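Local structure of glutathione S-transferase (Ceriporiopsis subvermispora, 6J3E) at residues S21-T24 and W25-R28; R28-L31 and N32-I36; D202-S205 and Y206-T210; W214-W217 and V218-V221. The protein probably catalyses the transfer of glutathione to electrophilic substrates, as a serine-type glutathione S-transferase of a wood-decaying fungus. All coordinates share one frame; numbering follows the deposited sequence.

Contact 1 (S21-T24 and W25-R28). With EDO (1,2-ethanediol), chain D.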
loop_
_atom_site.group_PDB
_atom_site.type_symbol
_atom_site.label_atom_id
_atom_site.label_comp_id
_atom_site.label_asym_id
_atom_site.label_seq_id
_atom_site.Cartn_x
_atom_site.Cartn_y
_atom_site.Cartn_z
ATOM N N SER A 21 -15.912 -16.868 2.820
ATOM C CA SER A 21 -15.469 -15.543 3.246
ATOM C C SER A 21 -14.098 -15.204 2.671
ATOM O O SER A 21 -13.221 -16.070 2.593
ATOM C CB SER A 21 -15.416 -15.460 4.772
ATOM O OG SER A 21 -14.610 -14.381 5.198
ATOM N N PRO A 22 -13.872 -13.950 2.284
ATOM C CA PRO A 22 -12.521 -13.582 1.858
ATOM C C PRO A 22 -11.546 -13.562 3.017
ATOM O O PRO A 22 -10.414 -14.056 2.885
ATOM C CB PRO A 22 -12.724 -12.193 1.224
ATOM C CG PRO A 22 -13.926 -11.644 1.893
ATOM C CD PRO A 22 -14.812 -12.814 2.211
ATOM N N ASN A 23 -11.966 -13.021 4.165
ATOM C CA ASN A 23 -11.074 -12.937 5.315
ATOM C C ASN A 23 -10.721 -14.318 5.845
ATOM O O ASN A 23 -9.560 -14.580 6.181
ATOM C CB ASN A 23 -11.715 -12.090 6.416
ATOM C CG ASN A 23 -12.143 -10.733 5.915
ATOM O OD1 ASN A 23 -13.290 -10.542 5.524
ATOM N ND2 ASN A 23 -11.219 -9.788 5.904
ATOM N N THR A 24 -11.694 -15.223 5.932
ATOM C CA THR A 24 -11.362 -16.529 6.492
ATOM C C THR A 24 -10.624 -17.411 5.491
ATOM O O THR A 24 -9.834 -18.268 5.897
ATOM C CB THR A 24 -12.616 -17.249 6.998
ATOM O OG1 THR A 24 -13.465 -17.588 5.893
ATOM C CG2 THR A 24 -13.385 -16.360 7.978
ATOM N N TRP A 25 -10.846 -17.229 4.194
ATOM C CA TRP A 25 -10.103 -18.052 3.253
ATOM C C TRP A 25 -8.619 -17.721 3.283
ATOM O O TRP A 25 -7.780 -18.607 3.063
ATOM C CB TRP A 25 -10.642 -17.887 1.847
ATOM C CG TRP A 25 -11.548 -18.983 1.433
ATOM C CD1 TRP A 25 -12.903 -18.918 1.301
ATOM C CD2 TRP A 25 -11.172 -20.317 1.077
ATOM N NE1 TRP A 25 -13.398 -20.135 0.889
ATOM C CE2 TRP A 25 -12.355 -21.009 0.736
ATOM C CE3 TRP A 25 -9.949 -20.997 1.016
ATOM C CZ2 TRP A 25 -12.354 -22.343 0.342
ATOM C CZ3 TRP A 25 -9.946 -22.329 0.622
ATOM C CH2 TRP A 25 -11.146 -22.988 0.297
ATOM N N LYS A 26 -8.274 -16.461 3.560
ATOM C CA LYS A 26 -6.872 -16.135 3.772
ATOM C C LYS A 26 -6.285 -17.074 4.813
ATOM O O LYS A 26 -5.238 -17.690 4.593
ATOM C CB LYS A 26 -6.715 -14.672 4.194
ATOM C CG LYS A 26 -6.987 -13.658 3.082
ATOM C CD LYS A 26 -6.615 -12.230 3.503
ATOM C CE LYS A 26 -7.816 -11.482 3.996
ATOM N NZ LYS A 26 -7.519 -10.378 4.926
ATOM N N THR A 27 -7.002 -17.268 5.921
ATOM C CA THR A 27 -6.495 -18.127 6.991
ATOM C C THR A 27 -6.656 -19.609 6.657
ATOM O O THR A 27 -5.790 -20.422 7.012
ATOM C CB THR A 27 -7.179 -17.763 8.311
ATOM O OG1 THR A 27 -6.689 -16.488 8.733
ATOM C CG2 THR A 27 -6.886 -18.787 9.413
ATOM N N ARG A 28 -7.732 -19.983 5.961
ATOM C CA ARG A 28 -7.855 -21.360 5.499
ATOM C C ARG A 28 -6.722 -21.704 4.535
ATOM O O ARG A 28 -6.029 -22.715 4.706
ATOM C CB ARG A 28 -9.222 -21.589 4.845
ATOM C CG ARG A 28 -9.467 -23.041 4.428
ATOM C CD ARG A 28 -10.871 -23.284 3.871
ATOM N NE ARG A 28 -11.925 -23.059 4.855
ATOM C CZ ARG A 28 -12.296 -23.938 5.787
ATOM N NH1 ARG A 28 -11.695 -25.117 5.892
ATOM N NH2 ARG A 28 -13.278 -23.634 6.625
HETATM C C1 EDO D . -9.913 -10.227 9.859
HETATM O O1 EDO D . -11.055 -9.449 9.465
HETATM C C2 EDO D . -8.788 -10.002 8.861
HETATM O O2 EDO D . -8.930 -10.930 7.786
#

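Contact 2 (R28-L31 and N32-I36)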
loop_
_atom_site.group_PDB
_atom_site.type_symbol
_atom_site.label_atom_id
_atom_site.label_comp_id
_atom_site.label_asym_id
_atom_site.label_seq_id
_atom_site.Cartn_x
_atom_site.Cartn_y
_atom_site.Cartn_z
ATOM N N ARG A 28 -7.732 -19.983 5.961
ATOM C CA ARG A 28 -7.855 -21.360 5.499
ATOM C C ARG A 28 -6.722 -21.704 4.535
ATOM O O ARG A 28 -6.029 -22.715 4.706
ATOM C CB ARG A 28 -9.222 -21.589 4.845
ATOM C CG ARG A 28 -9.467 -23.041 4.428
ATOM C CD ARG A 28 -10.871 -23.284 3.871
ATOM N NE ARG A 28 -11.925 -23.059 4.855
ATOM C CZ ARG A 28 -12.296 -23.938 5.787
ATOM N NH1 ARG A 28 -11.695 -25.117 5.892
ATOM N NH2 ARG A 28 -13.278 -23.634 6.625
ATOM N N TYR A 29 -6.515 -20.865 3.515
ATOM C CA TYR A 29 -5.383 -21.065 2.618
ATOM C C TYR A 29 -4.090 -21.235 3.409
ATOM O O TYR A 29 -3.312 -22.164 3.156
ATOM C CB TYR A 29 -5.264 -19.889 1.641
ATOM C CG TYR A 29 -6.013 -20.035 0.324
ATOM C CD1 TYR A 29 -5.928 -21.204 -0.431
ATOM C CD2 TYR A 29 -6.774 -18.991 -0.182
ATOM C CE1 TYR A 29 -6.591 -21.330 -1.647
ATOM C CE2 TYR A 29 -7.441 -19.108 -1.388
ATOM C CZ TYR A 29 -7.351 -20.276 -2.122
ATOM O OH TYR A 29 -8.031 -20.382 -3.331
ATOM N N THR A 30 -3.866 -20.371 4.408
ATOM C CA THR A 30 -2.609 -20.411 5.152
ATOM C C THR A 30 -2.453 -21.728 5.921
ATOM O O THR A 30 -1.371 -22.338 5.899
ATOM C CB THR A 30 -2.513 -19.195 6.085
ATOM O OG1 THR A 30 -2.721 -17.996 5.323
ATOM C CG2 THR A 30 -1.131 -19.108 6.722
ATOM N N LEU A 31 -3.524 -22.204 6.573
ATOM C CA LEU A 31 -3.439 -23.478 7.291
ATOM C C LEU A 31 -3.270 -24.661 6.336
ATOM O O LEU A 31 -2.581 -25.629 6.672
ATOM C CB LEU A 31 -4.674 -23.666 8.172
ATOM C CG LEU A 31 -4.828 -22.735 9.379
ATOM C CD1 LEU A 31 -6.263 -22.750 9.842
ATOM C CD2 LEU A 31 -3.919 -23.148 10.521
ATOM N N ASN A 32 -3.870 -24.593 5.141
ATOM C CA ASN A 32 -3.696 -25.651 4.143
ATOM C C ASN A 32 -2.278 -25.648 3.574
ATOM O O ASN A 32 -1.674 -26.710 3.393
ATOM C CB ASN A 32 -4.728 -25.492 3.022
ATOM C CG ASN A 32 -6.152 -25.805 3.478
ATOM O OD1 ASN A 32 -6.373 -26.264 4.606
ATOM N ND2 ASN A 32 -7.123 -25.577 2.598
ATOM N N PHE A 33 -1.728 -24.468 3.286
ATOM C CA PHE A 33 -0.399 -24.395 2.690
ATOM C C PHE A 33 0.684 -24.716 3.704
ATOM O O PHE A 33 1.711 -25.308 3.353
ATOM C CB PHE A 33 -0.167 -23.009 2.092
ATOM C CG PHE A 33 1.257 -22.755 1.663
ATOM C CD1 PHE A 33 1.704 -23.166 0.411
ATOM C CD2 PHE A 33 2.135 -22.095 2.505
ATOM C CE1 PHE A 33 3.004 -22.928 0.003
ATOM C CE2 PHE A 33 3.434 -21.856 2.122
ATOM C CZ PHE A 33 3.874 -22.272 0.858
ATOM N N LYS A 34 0.495 -24.304 4.960
ATOM C CA LYS A 34 1.448 -24.680 5.999
ATOM C C LYS A 34 1.310 -26.141 6.400
ATOM O O LYS A 34 2.256 -26.707 6.962
ATOM C CB LYS A 34 1.287 -23.792 7.233
ATOM C CG LYS A 34 1.940 -22.425 7.103
ATOM C CD LYS A 34 1.777 -21.639 8.391
ATOM C CE LYS A 34 2.681 -20.415 8.400
ATOM N NZ LYS A 34 4.137 -20.771 8.495
ATOM N N GLY A 35 0.167 -26.755 6.114
ATOM C CA GLY A 35 -0.037 -28.152 6.414
ATOM C C GLY A 35 -0.424 -28.443 7.841
ATOM O O GLY A 35 -0.197 -29.564 8.308
ATOM N N ILE A 36 -1.009 -27.478 8.552
ATOM C CA ILE A 36 -1.385 -27.646 9.955
ATOM C C ILE A 36 -2.803 -28.202 10.028
ATOM O O ILE A 36 -3.714 -27.686 9.363
ATOM C CB ILE A 36 -1.254 -26.323 10.727
ATOM C CG1 ILE A 36 0.142 -25.737 10.507
ATOM C CG2 ILE A 36 -1.495 -26.543 12.215
ATOM C CD1 ILE A 36 0.330 -24.335 11.041
#

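Contact 3 (D202-S205 and Y206-T210)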
loop_
_atom_site.group_PDB
_atom_site.type_symbol
_atom_site.label_atom_id
_atom_site.label_comp_id
_atom_site.label_asym_id
_atom_site.label_seq_id
_atom_site.Cartn_x
_atom_site.Cartn_y
_atom_site.Cartn_z
ATOM N N ASP A 202 9.658 -16.815 -6.669
ATOM C CA ASP A 202 9.515 -18.259 -6.724
ATOM C C ASP A 202 8.851 -18.863 -5.490
ATOM O O ASP A 202 8.321 -19.973 -5.581
ATOM C CB ASP A 202 10.899 -18.898 -6.920
ATOM C CG ASP A 202 11.948 -18.266 -6.019
ATOM O OD1 ASP A 202 11.612 -17.246 -5.362
ATOM O OD2 ASP A 202 13.096 -18.761 -5.967
ATOM N N LYS A 203 8.853 -18.168 -4.354
ATOM C CA LYS A 203 8.298 -18.688 -3.113
ATOM C C LYS A 203 6.947 -18.043 -2.804
ATOM O O LYS A 203 6.743 -16.852 -3.046
ATOM C CB LYS A 203 9.264 -18.441 -1.954
ATOM C CG LYS A 203 10.649 -19.034 -2.161
ATOM C CD LYS A 203 11.757 -18.025 -1.852
ATOM C CE LYS A 203 11.635 -17.444 -0.443
ATOM N NZ LYS A 203 12.692 -16.418 -0.182
ATOM N N VAL A 204 6.031 -18.843 -2.256
ATOM C CA VAL A 204 4.742 -18.341 -1.795
ATOM C C VAL A 204 4.924 -17.493 -0.542
ATOM O O VAL A 204 5.720 -17.820 0.347
ATOM C CB VAL A 204 3.793 -19.515 -1.525
ATOM C CG1 VAL A 204 2.669 -19.097 -0.588
ATOM C CG2 VAL A 204 3.254 -20.027 -2.819
ATOM N N SER A 205 4.178 -16.399 -0.464
ATOM C CA SER A 205 4.193 -15.515 0.688
ATOM C C SER A 205 2.757 -15.230 1.091
ATOM O O SER A 205 1.814 -15.541 0.355
ATOM C CB SER A 205 4.927 -14.214 0.360
ATOM O OG SER A 205 4.349 -13.642 -0.796
ATOM N N TYR A 206 2.583 -14.612 2.265
ATOM C CA TYR A 206 1.222 -14.264 2.683
ATOM C C TYR A 206 0.583 -13.266 1.731
ATOM O O TYR A 206 -0.648 -13.206 1.657
ATOM C CB TYR A 206 1.190 -13.719 4.128
ATOM C CG TYR A 206 -0.199 -13.297 4.623
ATOM C CD1 TYR A 206 -1.166 -14.242 4.973
ATOM C CD2 TYR A 206 -0.538 -11.956 4.743
ATOM C CE1 TYR A 206 -2.445 -13.849 5.425
ATOM C CE2 TYR A 206 -1.822 -11.554 5.181
ATOM C CZ TYR A 206 -2.757 -12.502 5.525
ATOM O OH TYR A 206 -4.008 -12.094 5.938
ATOM N N ALA A 207 1.386 -12.510 0.970
ATOM C CA ALA A 207 0.804 -11.533 0.049
ATOM C C ALA A 207 0.071 -12.226 -1.092
ATOM O O ALA A 207 -0.982 -11.757 -1.538
ATOM C CB ALA A 207 1.883 -10.588 -0.487
ATOM N N ASP A 208 0.624 -13.342 -1.567
ATOM C CA ASP A 208 -0.048 -14.185 -2.543
ATOM C C ASP A 208 -1.323 -14.764 -1.963
ATOM O O ASP A 208 -2.351 -14.829 -2.645
ATOM C CB ASP A 208 0.878 -15.327 -2.980
ATOM C CG ASP A 208 2.287 -14.857 -3.279
ATOM O OD1 ASP A 208 2.458 -13.868 -4.037
ATOM O OD2 ASP A 208 3.230 -15.479 -2.739
ATOM N N ILE A 209 -1.254 -15.226 -0.715
ATOM C CA ILE A 209 -2.416 -15.821 -0.072
ATOM C C ILE A 209 -3.511 -14.785 0.057
ATOM O O ILE A 209 -4.695 -15.081 -0.141
ATOM C CB ILE A 209 -2.011 -16.417 1.291
ATOM C CG1 ILE A 209 -0.997 -17.533 1.084
ATOM C CG2 ILE A 209 -3.230 -16.930 2.059
ATOM C CD1 ILE A 209 -0.402 -18.075 2.360
ATOM N N THR A 210 -3.122 -13.535 0.335
ATOM C CA THR A 210 -4.101 -12.455 0.454
ATOM C C THR A 210 -4.920 -12.314 -0.820
ATOM O O THR A 210 -6.146 -12.148 -0.773
ATOM C CB THR A 210 -3.392 -11.141 0.768
ATOM O OG1 THR A 210 -2.743 -11.232 2.042
ATOM C CG2 THR A 210 -4.376 -9.993 0.782
HETATM O O HOH W 1 5.611 -14.580 -2.826
#

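Contact 4 (W214-W217 and V218-V221)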
loop_
_atom_site.group_PDB
_atom_site.type_symbol
_atom_site.label_atom_id
_atom_site.label_comp_id
_atom_site.label_asym_id
_atom_site.label_seq_id
_atom_site.Cartn_x
_atom_site.Cartn_y
_atom_site.Cartn_z
ATOM N N TRP A 214 -9.222 -13.183 -1.562
ATOM C CA TRP A 214 -10.312 -12.337 -2.011
ATOM C C TRP A 214 -10.820 -12.783 -3.374
ATOM O O TRP A 214 -12.019 -12.665 -3.646
ATOM C CB TRP A 214 -9.868 -10.869 -2.015
ATOM C CG TRP A 214 -9.690 -10.332 -0.628
ATOM C CD1 TRP A 214 -8.595 -10.501 0.188
ATOM C CD2 TRP A 214 -10.636 -9.564 0.130
ATOM N NE1 TRP A 214 -8.809 -9.889 1.403
ATOM C CE2 TRP A 214 -10.051 -9.307 1.397
ATOM C CE3 TRP A 214 -11.919 -9.075 -0.130
ATOM C CZ2 TRP A 214 -10.711 -8.577 2.396
ATOM C CZ3 TRP A 214 -12.568 -8.350 0.858
ATOM C CH2 TRP A 214 -11.963 -8.110 2.110
ATOM N N VAL A 215 -9.946 -13.334 -4.220
ATOM C CA VAL A 215 -10.383 -13.746 -5.548
ATOM C C VAL A 215 -11.276 -14.972 -5.456
ATOM O O VAL A 215 -12.295 -15.059 -6.151
ATOM C CB VAL A 215 -9.176 -13.981 -6.475
ATOM C CG1 VAL A 215 -9.621 -14.609 -7.790
ATOM C CG2 VAL A 215 -8.498 -12.677 -6.753
ATOM N N ILE A 216 -10.940 -15.921 -4.575
ATOM C CA ILE A 216 -11.777 -17.116 -4.447
ATOM C C ILE A 216 -13.152 -16.741 -3.907
ATOM O O ILE A 216 -14.159 -17.384 -4.236
ATOM C CB ILE A 216 -11.084 -18.198 -3.587
ATOM C CG1 ILE A 216 -11.632 -19.571 -3.940
ATOM C CG2 ILE A 216 -11.277 -17.971 -2.088
ATOM C CD1 ILE A 216 -11.494 -19.906 -5.390
ATOM N N TRP A 217 -13.221 -15.679 -3.099
ATOM C CA TRP A 217 -14.503 -15.131 -2.664
ATOM C C TRP A 217 -15.328 -14.686 -3.857
ATOM O O TRP A 217 -16.526 -14.981 -3.953
ATOM C CB TRP A 217 -14.251 -13.957 -1.708
ATOM C CG TRP A 217 -15.456 -13.178 -1.242
ATOM C CD1 TRP A 217 -16.674 -13.678 -0.847
ATOM C CD2 TRP A 217 -15.554 -11.751 -1.121
ATOM N NE1 TRP A 217 -17.501 -12.655 -0.472
ATOM C CE2 TRP A 217 -16.845 -11.463 -0.630
ATOM C CE3 TRP A 217 -14.667 -10.690 -1.361
ATOM C CZ2 TRP A 217 -17.271 -10.162 -0.379
ATOM C CZ3 TRP A 217 -15.094 -9.401 -1.123
ATOM C CH2 TRP A 217 -16.384 -9.146 -0.628
ATOM N N VAL A 218 -14.701 -13.951 -4.775
ATOM C CA VAL A 218 -15.409 -13.488 -5.964
ATOM C C VAL A 218 -15.853 -14.672 -6.798
ATOM O O VAL A 218 -16.972 -14.695 -7.328
ATOM C CB VAL A 218 -14.509 -12.535 -6.768
ATOM C CG1 VAL A 218 -15.143 -12.204 -8.105
ATOM C CG2 VAL A 218 -14.235 -11.275 -5.968
ATOM N N LYS A 219 -14.986 -15.682 -6.917
ATOM C CA LYS A 219 -15.293 -16.815 -7.778
ATOM C C LYS A 219 -16.422 -17.639 -7.195
ATOM O O LYS A 219 -17.358 -18.014 -7.910
ATOM C CB LYS A 219 -14.057 -17.690 -7.989
ATOM C CG LYS A 219 -14.324 -18.924 -8.853
ATOM C CD LYS A 219 -13.070 -19.794 -9.023
ATOM C CE LYS A 219 -13.284 -20.923 -10.022
ATOM N NZ LYS A 219 -12.044 -21.683 -10.296
ATOM N N ARG A 220 -16.367 -17.917 -5.892
ATOM C CA ARG A 220 -17.366 -18.813 -5.324
ATOM C C ARG A 220 -18.701 -18.107 -5.135
ATOM O O ARG A 220 -19.755 -18.694 -5.418
ATOM C CB ARG A 220 -16.842 -19.412 -4.029
ATOM C CG ARG A 220 -15.853 -20.515 -4.311
ATOM C CD ARG A 220 -14.809 -20.657 -3.227
ATOM N NE ARG A 220 -15.189 -21.646 -2.236
ATOM C CZ ARG A 220 -14.592 -22.819 -2.077
ATOM N NH1 ARG A 220 -13.557 -23.162 -2.838
ATOM N NH2 ARG A 220 -15.033 -23.635 -1.137
ATOM N N VAL A 221 -18.681 -16.836 -4.727
ATOM C CA VAL A 221 -19.926 -16.139 -4.417
ATOM C C VAL A 221 -20.637 -15.695 -5.685
ATOM O O VAL A 221 -21.840 -15.924 -5.837
ATOM C CB VAL A 221 -19.667 -14.961 -3.464
ATOM C CG1 VAL A 221 -20.865 -14.005 -3.444
ATOM C CG2 VAL A 221 -19.389 -15.492 -2.066
#

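Contact 1 (S21-T24 and W25-R28)
Ser-21 and Trp-25 meet at the first turn of helix 22-34. Ser-21 O accepts from Trp-25 N at 3.1 Å, with the donor above the carbonyl plane. The same oxygen lies in the plane of the indole, at its edge, 3.1 Å from Trp-25 CD1. Arg-28 CD lies over the rim of one face of that ring, 3.5 Å above its plane. Ser-21 is the N-cap. Its OG takes a nearly straight bond (172°) from Thr-24 N at 3.1 Å. This is the tight, buried side. It continues into strand 5-9, where Asp-9 accepts from Thr-24 OG1 and forms a salt bridge with Arg-28 NH2.

The other side is looser at Asn-23, which is partly exposed, while Lys-26 is buried against Trp-214 of helix 206-222. Together they hold a 1,2-ethanediol, probably from the crystallisation liquor. Asn-23 ND2 donates to ethanediol O2 at 3.2 Å, and Lys-26 NZ reaches the same O2, also at 3.2 Å. A bend at chi3 (-97°) folds the lysine back, so that Lys-26 CE passes 3.8 Å from Asn-23 CA. Ser-86 OG is hydrogen-bonded to both Lys-26 NZ and the diol. Asn-23, Lys-26 and Ser-86 all bind glutathione in another structure of this protein. The diol therefore probably occupies part of the glutathione pocket at the N-terminal end of the first helix of the thioredoxin-like domain.

Contact 2 (R28-L31 and N32-I36)
A Schellman motif ends helix 22-34, with Leu-31 and Ile-36 meeting across it. Ile-36 N donates to Leu-31 O at 3.1 Å, in the carbonyl plane. Gly-35 N makes weak bonds to Leu-31 O and Asn-32 O. Gly-35 is the C-prime residue, and its positive phi (82°) turns the chain out of the helix. The turn brings Leu-31 CD2 to 4.2 Å from Ile-36 CB, the apolar contact that usually goes with this motif. Leu-93 of helix 86-96 touches both side chains.

On another side of the helix, Asn-32 lies alongside Arg-28 and points the same way. Asn-32 ND2 is 3.9 Å from Arg-28 CG, and the amide is turned 58° from the guanidinium. The amide is held by hydrogen bonds to residues distant in sequence: OD1 by Tyr-38 OH, ND2 by the carbonyls of Tyr-250 and Val-252. Lys-34 runs its chain past Thr-30, with Lys-34 CG 3.5 Å from Thr-30 O and Lys-34 CD 4.2 Å from Thr-30 CG2. Its NZ goes on to a salt bridge with Asp-94. The capped end leads straight into strand 38-42, completing a beta-alpha-beta crossover of the thioredoxin-like fold.

Contact 3 (D202-S205 and Y206-T210)
The first helical bond of helix 206-222 runs from Ile-209 N to Ser-205 O at 3.3 Å, and Asp-208 N adds a weak one to the same oxygen. Ser-205 is the N-cap. Asp-208, three residues on, turns its carboxylate back toward the start of the helix. Its CG stands beside the backbone N and anti to the carbonyl carbon (chi1 -45°). Asp-208 OD2 then accepts from Ser-205 N at 2.6 Å, on its anti side and 27° out of the carboxylate plane. This is one half of a capping box; the return bond, from Asp-208 N to Ser-205 OG, is absent. A water bridges Lys-203 O, Ser-205 OG and Asp-208 OD2, donating to the carbonyl and the carboxylate. The other oxygen, OD1, accepts from Phe-199 N.

Val-204 CG1 and Ile-209 CG1 touch at 4.3 Å, one residue before the cap and four after it. That is the spacing of a hydrophobic staple, which in glutathione S-transferases commonly accompanies the Ser-X-X-Asp capping sequence.

Further along, Thr-210 OG1 donates to Tyr-206 O at 2.9 Å. Thr-210 N reaches that oxygen from the opposite face of the carbonyl plane. Thr-210 OG1 also sits 3.3 Å above the Tyr-206 ring, toward its rim. Tyr-206 OH is hydrogen-bonded to Ser-86 OG of the glutathione site. The helix start is packed between helix 22-34, helix 109-136 and Phe-247 of helix 235-247.

Contact 4 (W214-W217 and V218-V221)
Arg-220 N donates to Ile-216 O at 2.8 Å, the shortest of the four backbone bonds between 214-217 and 218-221. Lys-219 N to Val-215 O and Val-221 N to Trp-217 O follow the same pattern, each 2.9 Å long.

The side chains pack along the same steps. Arg-220 crosses Ile-216 at a slant, with Arg-220 CD only 3.4 Å from Ile-216 CG1. Ile-216 CG1 is anti to the backbone N (chi1 -156°), which turns it toward the arginine. The arginine chain bends about its CG-CD bond (chi3 94°), right where CD touches the isoleucine. Its guanidinium then meets Asp-17 and Glu-251 in salt bridges, while NE donates to Ala-19 O. The tip of the isoleucine also borders Lys-219, whose CD is 4.0 Å from Ile-216 CD1. The lysine chain is extended and leads away from the turn.

Trp-217 and Val-221 lie side by side and point the same way. Val-221 CG2 approaches Trp-217 CD1 at 3.5 Å and Trp-217 NE1 at 3.8 Å, obliquely, near the five-membered ring. Trp-20 meets this indole with its own ring. Val-218 CG2 rests 3.5 Å from Trp-214 O. Both indoles leave the helix on the same side, and Pro-22 of helix 22-34 touches both; Trp-214 also meets Lys-26.

The chemistry is mostly apolar, with one buried cation. Two carboxylates and a carbonyl answer the charge of Arg-220 and probably offset the cost of burying it. The tryptophans give this turn a greasy surface toward the N-terminal domain and helix 109-136.

Overall arrangement
From the N terminus, contact 1 opens helix 22-34 and contact 2 closes it, sharing Arg-28. Contacts 3 and 4 follow in series on helix 206-222, contact 3 at its start and contact 4 further along. All four are local turns, so none nests in or crosses another. The two helices tie them together across the boundary of the N- and C-terminal domains. Lys-26 of contact 1 packs on Tyr-206 and Thr-210 of contact 3 and on Trp-214 of contact 4. Tyr-29 of contact 2 touches Ile-209 and Ile-216. Contact 1 supplies Asn-23 and Lys-26 of the glutathione site, which lies at this seam.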